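Local coordinates for processed glycerol phosphate lipoteichoic acid synthase 2 (Bacillus subtilis, PDB 2W8D), which is a magnesium-containing member of the sulfatase family, built on the alpha/beta fold shared across the alkaline phosphatase superfamily, at residues A29-I35 / L247-I252; F76-G80 / I344-N348; F89-N93 / L112-P116; E92-Y96 / L329-S333. All coordinates share one frame. Numbering follows the deposited sequence.

Contact 1 (A29-I35 / L247-I252); sequences AEGKNVI and LYDKSI
Ile252 lays its m,t side chain against the loop that leads into strand 33-39: its CD1 lies 3.5 Å from Ala29 CB, and its CG1 4.2 Å from Lys32 CB. That loop is a type II turn from Ala29 to Lys32, closed by Lys32 N to Ala29 O at 3.2 Å. Gly31 has phi 98°, where a side chain would be jammed against the preceding carbonyl. In the other segment, a type I turn from Tyr248 to Ser251 leads into strand 251-257. The strands run parallel, pairing Asn33 with Ser251 (CA-CA 4.4 Å) and Val34 with Ile252 (4.8 Å). Asn33 N donates to Lys250 O at 3.0 Å, Ile252 N to Asn33 O at 2.7 Å and Ile35 N to Ile252 O at 2.8 Å. This pairing belongs to the central sheet of the alkaline phosphatase superfamily, in which strand 33-39 runs between strands 251-257 and 189-194. Asn33 and Ser251 share one face, Val34 and Ile252 the other. Asn33, rotamer m, suits a strand start because its amide can give and accept: OD1 takes the backbone NH of Phe189, while ND2 makes a weak 3.4 Å bond to Ser251 OG and also bonds Gln187. That hydroxyl donates back to Leu247 O, just before the turn, at 2.6 Å. Lys32 packs its CG 3.2 Å from Lys250 O and sends NZ to the carbonyl of Ala297.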
loop_
_atom_site.group_PDB
_atom_site.type_symbol
_atom_site.label_atom_id
_atom_site.label_comp_id
_atom_site.label_asym_id
_atom_site.label_seq_id
_atom_site.Cartn_x
_atom_site.Cartn_y
_atom_site.Cartn_z
ATOM N N ALA A 29 2.403 12.243 16.016
ATOM C CA ALA A 29 3.518 12.292 15.082
ATOM C C ALA A 29 3.443 13.575 14.254
ATOM O O ALA A 29 4.029 13.691 13.165
ATOM C CB ALA A 29 3.514 11.067 14.188
ATOM N N GLU A 30 2.712 14.541 14.786
ATOM C CA GLU A 30 2.633 15.844 14.181
ATOM C C GLU A 30 4.002 16.450 13.907
ATOM O O GLU A 30 4.862 16.483 14.783
ATOM C CB GLU A 30 1.861 16.765 15.091
ATOM C CG GLU A 30 1.433 18.048 14.418
ATOM C CD GLU A 30 0.666 18.921 15.350
ATOM O OE1 GLU A 30 0.458 18.513 16.522
ATOM O OE2 GLU A 30 0.267 20.018 14.915
ATOM N N GLY A 31 4.171 16.934 12.672
ATOM C CA GLY A 31 5.383 17.636 12.230
ATOM C C GLY A 31 6.376 16.771 11.469
ATOM O O GLY A 31 7.301 17.293 10.818
ATOM N N LYS A 32 6.196 15.453 11.564
ATOM C CA LYS A 32 7.138 14.508 10.984
ATOM C C LYS A 32 7.053 14.317 9.473
ATOM O O LYS A 32 5.997 14.499 8.843
ATOM C CB LYS A 32 7.080 13.153 11.714
ATOM C CG LYS A 32 8.161 13.110 12.848
ATOM C CD LYS A 32 7.698 12.454 14.086
ATOM C CE LYS A 32 8.425 13.052 15.285
ATOM N NZ LYS A 32 7.964 12.329 16.501
ATOM N N ASN A 33 8.191 13.960 8.894
ATOM C CA ASN A 33 8.231 13.530 7.537
ATOM C C ASN A 33 7.435 12.214 7.390
ATOM O O ASN A 33 7.174 11.508 8.380
ATOM C CB ASN A 33 9.674 13.305 7.134
ATOM C CG ASN A 33 10.522 14.530 7.324
ATOM O OD1 ASN A 33 10.247 15.571 6.748
ATOM N ND2 ASN A 33 11.568 14.417 8.131
ATOM N N VAL A 34 7.039 11.913 6.154
ATOM C CA VAL A 34 6.449 10.645 5.838
ATOM C C VAL A 34 7.324 10.057 4.736
ATOM O O VAL A 34 7.688 10.757 3.784
ATOM C CB VAL A 34 4.974 10.804 5.309
ATOM C CG1 VAL A 34 4.369 9.429 4.861
ATOM C CG2 VAL A 34 4.087 11.525 6.329
ATOM N N ILE A 35 7.651 8.770 4.875
ATOM C CA ILE A 35 8.376 8.019 3.860
ATOM C C ILE A 35 7.550 6.741 3.580
ATOM O O ILE A 35 7.448 5.856 4.429
ATOM C CB ILE A 35 9.809 7.651 4.365
ATOM C CG1 ILE A 35 10.680 8.902 4.595
ATOM C CG2 ILE A 35 10.494 6.679 3.411
ATOM C CD1 ILE A 35 12.000 8.644 5.357
ATOM N N LEU A 247 17.193 11.105 9.676
ATOM C CA LEU A 247 15.800 11.199 9.223
ATOM C C LEU A 247 14.869 10.165 9.869
ATOM O O LEU A 247 13.647 10.316 9.817
ATOM C CB LEU A 247 15.715 11.177 7.695
ATOM C CG LEU A 247 16.390 12.346 6.946
ATOM C CD1 LEU A 247 16.380 12.162 5.443
ATOM C CD2 LEU A 247 15.761 13.664 7.305
ATOM N N TYR A 248 15.449 9.140 10.495
ATOM C CA TYR A 248 14.671 8.036 11.090
ATOM C C TYR A 248 13.807 8.495 12.260
ATOM O O TYR A 248 12.635 8.126 12.353
ATOM C CB TYR A 248 15.595 6.918 11.548
ATOM C CG TYR A 248 14.897 5.675 12.046
ATOM C CD1 TYR A 248 14.378 4.747 11.155
ATOM C CD2 TYR A 248 14.799 5.398 13.416
ATOM C CE1 TYR A 248 13.746 3.577 11.602
ATOM C CE2 TYR A 248 14.168 4.219 13.883
ATOM C CZ TYR A 248 13.659 3.323 12.967
ATOM O OH TYR A 248 13.029 2.173 13.377
ATOM N N ASP A 249 14.389 9.318 13.130
ATOM C CA ASP A 249 13.696 9.917 14.269
ATOM C C ASP A 249 12.793 11.092 13.848
ATOM O O ASP A 249 11.942 11.562 14.604
ATOM C CB ASP A 249 14.727 10.388 15.322
ATOM C CG ASP A 249 15.539 9.239 15.910
ATOM O OD1 ASP A 249 14.952 8.199 16.293
ATOM O OD2 ASP A 249 16.777 9.381 16.020
ATOM N N LYS A 250 12.975 11.569 12.631
ATOM C CA LYS A 250 12.183 12.695 12.172
ATOM C C LYS A 250 11.052 12.249 11.286
ATOM O O LYS A 250 10.477 13.083 10.569
ATOM C CB LYS A 250 13.064 13.699 11.422
ATOM C CG LYS A 250 14.051 14.456 12.320
ATOM C CD LYS A 250 15.211 15.018 11.514
ATOM C CE LYS A 250 16.405 15.314 12.420
ATOM N NZ LYS A 250 17.573 15.923 11.702
ATOM N N SER A 251 10.726 10.958 11.305
ATOM C CA SER A 251 9.852 10.444 10.262
ATOM C C SER A 251 8.836 9.382 10.648
ATOM O O SER A 251 8.957 8.697 11.671
ATOM C CB SER A 251 10.678 9.950 9.071
ATOM O OG SER A 251 11.476 10.993 8.536
ATOM N N ILE A 252 7.817 9.269 9.805
ATOM C CA ILE A 252 6.917 8.153 9.854
ATOM C C ILE A 252 7.239 7.348 8.607
ATOM O O ILE A 252 7.044 7.813 7.469
ATOM C CB ILE A 252 5.451 8.605 9.787
ATOM C CG1 ILE A 252 5.106 9.526 10.948
ATOM C CG2 ILE A 252 4.492 7.400 9.764
ATOM C CD1 ILE A 252 3.718 10.134 10.770
#

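Contact 2 (F76-G80 / I344-N348); sequences FHQTG and IPFRN
Here the loop leaving strand 70-76 of the central sulfatase-like sheet runs beside strand 344-345, an edge strand, within this chain, of the five-stranded antiparallel sheet. End-to-end directions differ by 15°, and Gln78 CA comes 5.1 Å from Phe346 CA. Phe76, rotamer m, fills the apolar gap between the sheets: its CD1 meets the edge of the Phe346 ring at CZ, 4.0 Å away, and its CB is 4.5 Å from Ile344 CG2. His77 points away; within the loop its ND1 shares a 3.0 Å hydrogen bond with Thr79 OG1, while its NE2 bonds Gln288. Gln78, m,t, is long enough to reach across: NE2 donates to Pro345 O at 2.8 Å, while OE1 accepts from the backbone of Val311. Arg347 CB lies 3.5 Å from Gln78 O, but its guanidinium leads away to a salt bridge with Asp393 on helix 380-397. Beyond Gln78, one water donates to Thr79 O at 2.8 Å and accepts from Arg347 N at 2.9 Å.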
loop_
_atom_site.group_PDB
_atom_site.type_symbol
_atom_site.label_atom_id
_atom_site.label_comp_id
_atom_site.label_asym_id
_atom_site.label_seq_id
_atom_site.Cartn_x
_atom_site.Cartn_y
_atom_site.Cartn_z
ATOM N N PHE A 76 -5.056 -6.272 3.904
ATOM C CA PHE A 76 -5.269 -6.848 2.603
ATOM C C PHE A 76 -5.047 -5.824 1.482
ATOM O O PHE A 76 -5.507 -4.678 1.572
ATOM C CB PHE A 76 -6.706 -7.421 2.527
ATOM C CG PHE A 76 -6.944 -8.586 3.472
ATOM C CD1 PHE A 76 -6.915 -9.906 3.000
ATOM C CD2 PHE A 76 -7.194 -8.365 4.838
ATOM C CE1 PHE A 76 -7.111 -10.996 3.877
ATOM C CE2 PHE A 76 -7.397 -9.446 5.716
ATOM C CZ PHE A 76 -7.353 -10.756 5.230
ATOM N N HIS A 77 -4.412 -6.248 0.389
ATOM C CA HIS A 77 -4.418 -5.386 -0.812
ATOM C C HIS A 77 -5.837 -5.350 -1.429
ATOM O O HIS A 77 -6.588 -6.307 -1.331
ATOM C CB HIS A 77 -3.372 -5.830 -1.836
ATOM C CG HIS A 77 -3.799 -7.008 -2.653
ATOM N ND1 HIS A 77 -4.492 -6.874 -3.843
ATOM C CD2 HIS A 77 -3.648 -8.340 -2.447
ATOM C CE1 HIS A 77 -4.748 -8.073 -4.335
ATOM N NE2 HIS A 77 -4.261 -8.980 -3.499
ATOM N N GLN A 78 -6.201 -4.240 -2.056
ATOM C CA GLN A 78 -7.528 -4.137 -2.652
ATOM C C GLN A 78 -7.437 -3.790 -4.131
ATOM O O GLN A 78 -8.379 -3.220 -4.687
ATOM C CB GLN A 78 -8.371 -3.102 -1.886
ATOM C CG GLN A 78 -8.564 -3.444 -0.385
ATOM C CD GLN A 78 -9.223 -2.332 0.369
ATOM O OE1 GLN A 78 -8.648 -1.241 0.512
ATOM N NE2 GLN A 78 -10.452 -2.570 0.835
ATOM N N THR A 79 -6.320 -4.154 -4.758
ATOM C CA THR A 79 -6.020 -3.798 -6.125
ATOM C C THR A 79 -6.775 -4.620 -7.148
ATOM O O THR A 79 -7.279 -5.725 -6.848
ATOM C CB THR A 79 -4.488 -3.913 -6.452
ATOM O OG1 THR A 79 -4.083 -5.275 -6.374
ATOM C CG2 THR A 79 -3.615 -3.041 -5.498
ATOM N N GLY A 80 -6.868 -4.051 -8.352
ATOM C CA GLY A 80 -7.414 -4.741 -9.526
ATOM C C GLY A 80 -6.338 -4.743 -10.617
ATOM O O GLY A 80 -5.118 -4.965 -10.346
ATOM N N ILE A 344 -13.761 -5.942 4.962
ATOM C CA ILE A 344 -12.795 -5.388 4.015
ATOM C C ILE A 344 -13.190 -5.735 2.595
ATOM O O ILE A 344 -13.127 -6.889 2.204
ATOM C CB ILE A 344 -11.336 -5.855 4.292
ATOM C CG1 ILE A 344 -10.959 -5.780 5.793
ATOM C CG2 ILE A 344 -10.342 -5.036 3.495
ATOM C CD1 ILE A 344 -11.189 -4.440 6.426
ATOM N N PRO A 345 -13.618 -4.737 1.810
ATOM C CA PRO A 345 -13.925 -5.075 0.407
ATOM C C PRO A 345 -12.683 -5.430 -0.380
ATOM O O PRO A 345 -11.589 -4.889 -0.114
ATOM C CB PRO A 345 -14.498 -3.776 -0.175
ATOM C CG PRO A 345 -14.849 -2.933 0.980
ATOM C CD PRO A 345 -13.971 -3.342 2.145
ATOM N N PHE A 346 -12.884 -6.326 -1.342
ATOM C CA PHE A 346 -11.984 -6.559 -2.473
ATOM C C PHE A 346 -12.549 -5.840 -3.691
ATOM O O PHE A 346 -13.768 -5.626 -3.792
ATOM C CB PHE A 346 -11.928 -8.053 -2.785
ATOM C CG PHE A 346 -11.120 -8.845 -1.820
ATOM C CD1 PHE A 346 -10.644 -8.273 -0.640
ATOM C CD2 PHE A 346 -10.831 -10.191 -2.083
ATOM C CE1 PHE A 346 -9.885 -9.034 0.296
ATOM C CE2 PHE A 346 -10.079 -10.953 -1.176
ATOM C CZ PHE A 346 -9.594 -10.363 0.016
ATOM N N ARG A 347 -11.690 -5.458 -4.631
ATOM C CA ARG A 347 -12.179 -4.733 -5.811
ATOM C C ARG A 347 -13.314 -5.487 -6.588
ATOM O O ARG A 347 -14.229 -4.868 -7.125
ATOM C CB ARG A 347 -11.013 -4.335 -6.762
ATOM C CG ARG A 347 -11.415 -3.316 -7.841
ATOM C CD ARG A 347 -12.863 -2.906 -7.549
ATOM N NE ARG A 347 -13.062 -1.508 -7.703
ATOM C CZ ARG A 347 -14.228 -0.901 -7.758
ATOM N NH1 ARG A 347 -15.365 -1.572 -7.655
ATOM N NH2 ARG A 347 -14.223 0.405 -7.949
ATOM N N ASN A 348 -13.257 -6.808 -6.658
ATOM C CA ASN A 348 -14.239 -7.497 -7.463
ATOM C C ASN A 348 -15.558 -7.751 -6.694
ATOM O O ASN A 348 -16.446 -8.405 -7.211
ATOM C CB ASN A 348 -13.668 -8.808 -8.004
ATOM C CG ASN A 348 -13.433 -9.828 -6.896
ATOM O OD1 ASN A 348 -13.682 -9.538 -5.707
ATOM N ND2 ASN A 348 -12.946 -11.017 -7.268
HETATM O O HOH W 1 -9.031 -6.491 -4.839
#

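Contact 3 (F89-N93 / L112-P116); sequences FMMEN and LQSVP
Hydrogen bonds dominate where the last turn of helix 86-93 meets the start of helix 115-118, with Asn93 CA 5.1 Å from Ser114 CA. Glu92 O accepts Val115 N, the second helix's first NH, at 3.1 Å. Asn93 (chi1 -63°, chi2 -76°) uses both ends of its amide: ND2 returns to Phe89 O at 2.9 Å and also bonds Glu146, and OD1 accepts Ser114 OG at 3.1 Å. Ser114 holds the N-cap position, yet its hydroxyl is spent on Asn93. A water bridges the segments, 2.7 Å from Asn93 OD1 and 2.8 Å from Gln113 N. Apolar contact comes from Phe89, rotamer t, whose CE1 lies 4.2 Å from Leu112 CD1; Met142 of helix 139-145 packs on both. The Glu92 carboxylate lies against Pro116, OE1 to CD 3.4 Å, while OE2 forms a salt bridge with Lys192. Pro116, lacking an NH, fits a first helical turn. The contact is a helix-to-helix junction within the sulfatase-family alpha/beta domain, beside central-sheet strand 189-194, where Tyr190 touches Val115 and Pro116.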
loop_
_atom_site.group_PDB
_atom_site.type_symbol
_atom_site.label_atom_id
_atom_site.label_comp_id
_atom_site.label_asym_id
_atom_site.label_seq_id
_atom_site.Cartn_x
_atom_site.Cartn_y
_atom_site.Cartn_z
ATOM N N PHE A 89 -2.634 4.587 -5.851
ATOM C CA PHE A 89 -3.830 5.427 -5.921
ATOM C C PHE A 89 -4.612 5.458 -4.606
ATOM O O PHE A 89 -5.097 6.501 -4.177
ATOM C CB PHE A 89 -4.776 4.931 -7.032
ATOM C CG PHE A 89 -5.974 5.823 -7.230
ATOM C CD1 PHE A 89 -5.827 7.070 -7.821
ATOM C CD2 PHE A 89 -7.254 5.407 -6.823
ATOM C CE1 PHE A 89 -6.937 7.896 -8.040
ATOM C CE2 PHE A 89 -8.372 6.232 -7.009
ATOM C CZ PHE A 89 -8.205 7.483 -7.624
HETATM N N MSE A 90 -4.716 4.296 -3.984
HETATM C CA MSE A 90 -5.386 4.153 -2.703
HETATM C C MSE A 90 -4.627 4.807 -1.542
HETATM O O MSE A 90 -5.281 5.388 -0.671
HETATM C CB MSE A 90 -5.686 2.682 -2.438
HETATM C CG MSE A 90 -6.829 2.214 -3.322
HETATM SE SE MSE A 90 -7.348 0.353 -2.975
HETATM C CE MSE A 90 -5.997 -0.516 -4.052
HETATM N N MSE A 91 -3.282 4.729 -1.545
HETATM C CA MSE A 91 -2.456 5.380 -0.515
HETATM C C MSE A 91 -2.677 6.872 -0.561
HETATM O O MSE A 91 -2.773 7.496 0.475
HETATM C CB MSE A 91 -0.943 5.141 -0.693
HETATM C CG MSE A 91 -0.501 3.698 -0.653
HETATM SE SE MSE A 91 -0.956 2.793 1.024
HETATM C CE MSE A 91 -1.747 1.157 0.305
ATOM N N GLU A 92 -2.737 7.443 -1.765
ATOM C CA GLU A 92 -2.878 8.909 -1.897
ATOM C C GLU A 92 -4.320 9.395 -1.816
ATOM O O GLU A 92 -4.531 10.552 -1.554
ATOM C CB GLU A 92 -2.255 9.461 -3.192
ATOM C CG GLU A 92 -0.780 9.144 -3.521
ATOM C CD GLU A 92 0.118 8.877 -2.327
ATOM O OE1 GLU A 92 -0.030 9.521 -1.275
ATOM O OE2 GLU A 92 1.007 8.020 -2.441
ATOM N N ASN A 93 -5.315 8.534 -2.045
ATOM C CA ASN A 93 -6.689 9.050 -2.182
ATOM C C ASN A 93 -7.753 8.472 -1.283
ATOM O O ASN A 93 -8.783 9.101 -1.101
ATOM C CB ASN A 93 -7.154 8.959 -3.632
ATOM C CG ASN A 93 -6.329 9.805 -4.530
ATOM O OD1 ASN A 93 -6.495 11.016 -4.545
ATOM N ND2 ASN A 93 -5.405 9.183 -5.292
ATOM N N LEU A 112 -8.553 15.665 -8.034
ATOM C CA LEU A 112 -8.228 14.888 -6.851
ATOM C C LEU A 112 -7.882 15.755 -5.639
ATOM O O LEU A 112 -7.467 16.911 -5.776
ATOM C CB LEU A 112 -7.088 13.912 -7.168
ATOM C CG LEU A 112 -7.389 12.845 -8.223
ATOM C CD1 LEU A 112 -6.183 11.984 -8.377
ATOM C CD2 LEU A 112 -8.605 12.009 -7.851
ATOM N N GLN A 113 -8.065 15.185 -4.450
ATOM C CA GLN A 113 -7.733 15.885 -3.217
ATOM C C GLN A 113 -6.864 14.968 -2.371
ATOM O O GLN A 113 -7.244 14.527 -1.293
ATOM C CB GLN A 113 -9.001 16.394 -2.525
ATOM C CG GLN A 113 -9.802 17.253 -3.504
ATOM C CD GLN A 113 -11.190 17.646 -3.049
ATOM O OE1 GLN A 113 -11.827 16.924 -2.312
ATOM N NE2 GLN A 113 -11.677 18.797 -3.533
ATOM N N SER A 114 -5.684 14.678 -2.899
ATOM C CA SER A 114 -4.747 13.731 -2.298
ATOM C C SER A 114 -4.091 14.190 -0.995
ATOM O O SER A 114 -4.042 15.391 -0.692
ATOM C CB SER A 114 -3.622 13.459 -3.287
ATOM O OG SER A 114 -4.157 13.009 -4.518
ATOM N N VAL A 115 -3.545 13.219 -0.275
ATOM C CA VAL A 115 -2.695 13.446 0.882
ATOM C C VAL A 115 -1.515 14.389 0.591
ATOM O O VAL A 115 -1.379 15.402 1.255
ATOM C CB VAL A 115 -2.211 12.105 1.459
ATOM C CG1 VAL A 115 -1.436 12.336 2.727
ATOM C CG2 VAL A 115 -3.436 11.213 1.734
ATOM N N PRO A 116 -0.683 14.092 -0.420
ATOM C CA PRO A 116 0.359 15.107 -0.640
ATOM C C PRO A 116 -0.190 16.509 -0.844
ATOM O O PRO A 116 0.473 17.472 -0.469
ATOM C CB PRO A 116 1.086 14.638 -1.903
ATOM C CG PRO A 116 0.328 13.392 -2.404
ATOM C CD PRO A 116 -0.546 12.917 -1.309
HETATM O O HOH W 2 -8.665 12.467 -3.864
#

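Contact 4 (E92-Y96 / L329-S333); sequences ENSLY and LMSGS
Helix 86-93 ends at Asn93; Ser94, the next residue, is left-handed (phi/psi 54°/43°) and turns the chain into the extended Leu95 and Tyr96. Segment 329-333 is loop, extended at Met330 (-125°/139°) and bent at Ser331 (-80°/-27°). End to end, CA to CA, 93-96 and 329-332 run 67° apart. The segments come nearest at Ser94 and Met330 (CA-CA 4.9 Å). Ser94 takes two successive amides: its O accepts Ser331 N at 2.6 Å, and its OG (chi1 t) accepts Gly332 N at 2.8 Å. A small hydroxyl suits this spot, and glycine suits position 332, where a CB would clash with Ser94 OG; that OG also bonds the carbonyl of Val311. This left-handed residue after the helix C-terminus joins a sulfatase-family helix to the loop between helix 313-320 and strand 344-345. A water donates to Asn93 O at 2.8 Å and Leu329 O at 3.2 Å. Met330, a selenomethionine, has CB 3.6 Å from Ser94 CB. Leu95 CD2 lies 3.8 Å from Leu329 O, and Tyr96 CE2 3.8 Å from Ser331 CB. Around the contact, Leu95 packs on Ile395 and Ile396 of helix 380-397, Tyr96 OH bonds Glu388 there, and Leu329 rests on Val10 and Met14 of helix 6-17.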
loop_
_atom_site.group_PDB
_atom_site.type_symbol
_atom_site.label_atom_id
_atom_site.label_comp_id
_atom_site.label_asym_id
_atom_site.label_seq_id
_atom_site.Cartn_x
_atom_site.Cartn_y
_atom_site.Cartn_z
ATOM N N GLU A 92 -2.737 7.443 -1.765
ATOM C CA GLU A 92 -2.878 8.909 -1.897
ATOM C C GLU A 92 -4.320 9.395 -1.816
ATOM O O GLU A 92 -4.531 10.552 -1.554
ATOM C CB GLU A 92 -2.255 9.461 -3.192
ATOM C CG GLU A 92 -0.780 9.144 -3.521
ATOM C CD GLU A 92 0.118 8.877 -2.327
ATOM O OE1 GLU A 92 -0.030 9.521 -1.275
ATOM O OE2 GLU A 92 1.007 8.020 -2.441
ATOM N N ASN A 93 -5.315 8.534 -2.045
ATOM C CA ASN A 93 -6.689 9.050 -2.182
ATOM C C ASN A 93 -7.753 8.472 -1.283
ATOM O O ASN A 93 -8.783 9.101 -1.101
ATOM C CB ASN A 93 -7.154 8.959 -3.632
ATOM C CG ASN A 93 -6.329 9.805 -4.530
ATOM O OD1 ASN A 93 -6.495 11.016 -4.545
ATOM N ND2 ASN A 93 -5.405 9.183 -5.292
ATOM N N SER A 94 -7.507 7.284 -0.745
ATOM C CA SER A 94 -8.506 6.528 0.020
ATOM C C SER A 94 -9.773 6.370 -0.815
ATOM O O SER A 94 -10.901 6.567 -0.356
ATOM C CB SER A 94 -8.768 7.168 1.389
ATOM O OG SER A 94 -9.456 6.267 2.232
ATOM N N LEU A 95 -9.547 6.062 -2.079
ATOM C CA LEU A 95 -10.595 5.753 -3.035
ATOM C C LEU A 95 -10.189 4.518 -3.823
ATOM O O LEU A 95 -9.027 4.333 -4.162
ATOM C CB LEU A 95 -10.830 6.915 -3.993
ATOM C CG LEU A 95 -11.404 8.227 -3.471
ATOM C CD1 LEU A 95 -11.388 9.252 -4.624
ATOM C CD2 LEU A 95 -12.817 7.984 -2.905
ATOM N N TYR A 96 -11.159 3.666 -4.107
ATOM C CA TYR A 96 -10.905 2.442 -4.856
ATOM C C TYR A 96 -10.528 2.707 -6.323
ATOM O O TYR A 96 -11.012 3.653 -6.950
ATOM C CB TYR A 96 -12.129 1.514 -4.787
ATOM C CG TYR A 96 -12.323 0.966 -3.417
ATOM C CD1 TYR A 96 -11.718 -0.237 -3.040
ATOM C CD2 TYR A 96 -13.076 1.659 -2.479
ATOM C CE1 TYR A 96 -11.872 -0.742 -1.744
ATOM C CE2 TYR A 96 -13.225 1.190 -1.206
ATOM C CZ TYR A 96 -12.645 -0.007 -0.832
ATOM O OH TYR A 96 -12.819 -0.467 0.452
ATOM N N LEU A 329 -13.703 13.318 1.394
ATOM C CA LEU A 329 -14.455 12.193 0.888
ATOM C C LEU A 329 -13.494 11.040 0.624
ATOM O O LEU A 329 -12.937 10.913 -0.469
ATOM C CB LEU A 329 -15.237 12.598 -0.358
ATOM C CG LEU A 329 -16.286 13.705 -0.175
ATOM C CD1 LEU A 329 -17.173 13.738 -1.380
ATOM C CD2 LEU A 329 -17.138 13.507 1.084
HETATM N N MSE A 330 -13.303 10.225 1.659
HETATM C CA MSE A 330 -12.368 9.128 1.678
HETATM C C MSE A 330 -13.133 7.867 2.045
HETATM O O MSE A 330 -13.981 7.888 2.922
HETATM C CB MSE A 330 -11.268 9.393 2.693
HETATM C CG MSE A 330 -10.230 10.396 2.213
HETATM SE SE MSE A 330 -8.792 10.709 3.508
HETATM C CE MSE A 330 -7.592 11.680 2.307
ATOM N N SER A 331 -12.814 6.767 1.371
ATOM C CA SER A 331 -13.510 5.509 1.574
ATOM C C SER A 331 -13.030 4.750 2.799
ATOM O O SER A 331 -13.790 3.972 3.383
ATOM C CB SER A 331 -13.341 4.622 0.335
ATOM O OG SER A 331 -14.167 5.113 -0.714
ATOM N N GLY A 332 -11.775 4.971 3.183
ATOM C CA GLY A 332 -11.136 4.168 4.234
ATOM C C GLY A 332 -11.382 4.606 5.668
ATOM O O GLY A 332 -11.899 5.678 5.945
ATOM N N SER A 333 -11.000 3.750 6.590
ATOM C CA SER A 333 -11.273 3.989 7.985
ATOM C C SER A 333 -9.948 3.856 8.731
ATOM O O SER A 333 -9.262 2.877 8.565
ATOM C CB SER A 333 -12.308 2.960 8.455
ATOM O OG SER A 333 -12.393 2.917 9.869
HETATM O O HOH W 3 -10.049 11.448 -1.829
#

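Overall arrangement
Helix 86-93 ties three of the contacts together. Contacts 3 and 4 share Glu92 and Asn93, with centres 8 Å apart, so its C-terminal end faces helix 115-118 and the 329-333 loop at once. Contact 2 touches both: Met90 CE packs 3.6 Å from Gln78 C, and Tyr96 OH lies 3.2 Å from Pro345 CG. Contact 1 stands apart in the central sheet, about 17 Å from contact 2 and 7 Å from contact 3 between nearest atoms. Its two strands lead toward the magnesium site, formed by Glu40, phosphothreonine Thr84, Asp258 and His259. The Thr79 side chain of contact 2 is about 8 Å from the ion, and that of Met91 in contact 3 about 11 Å.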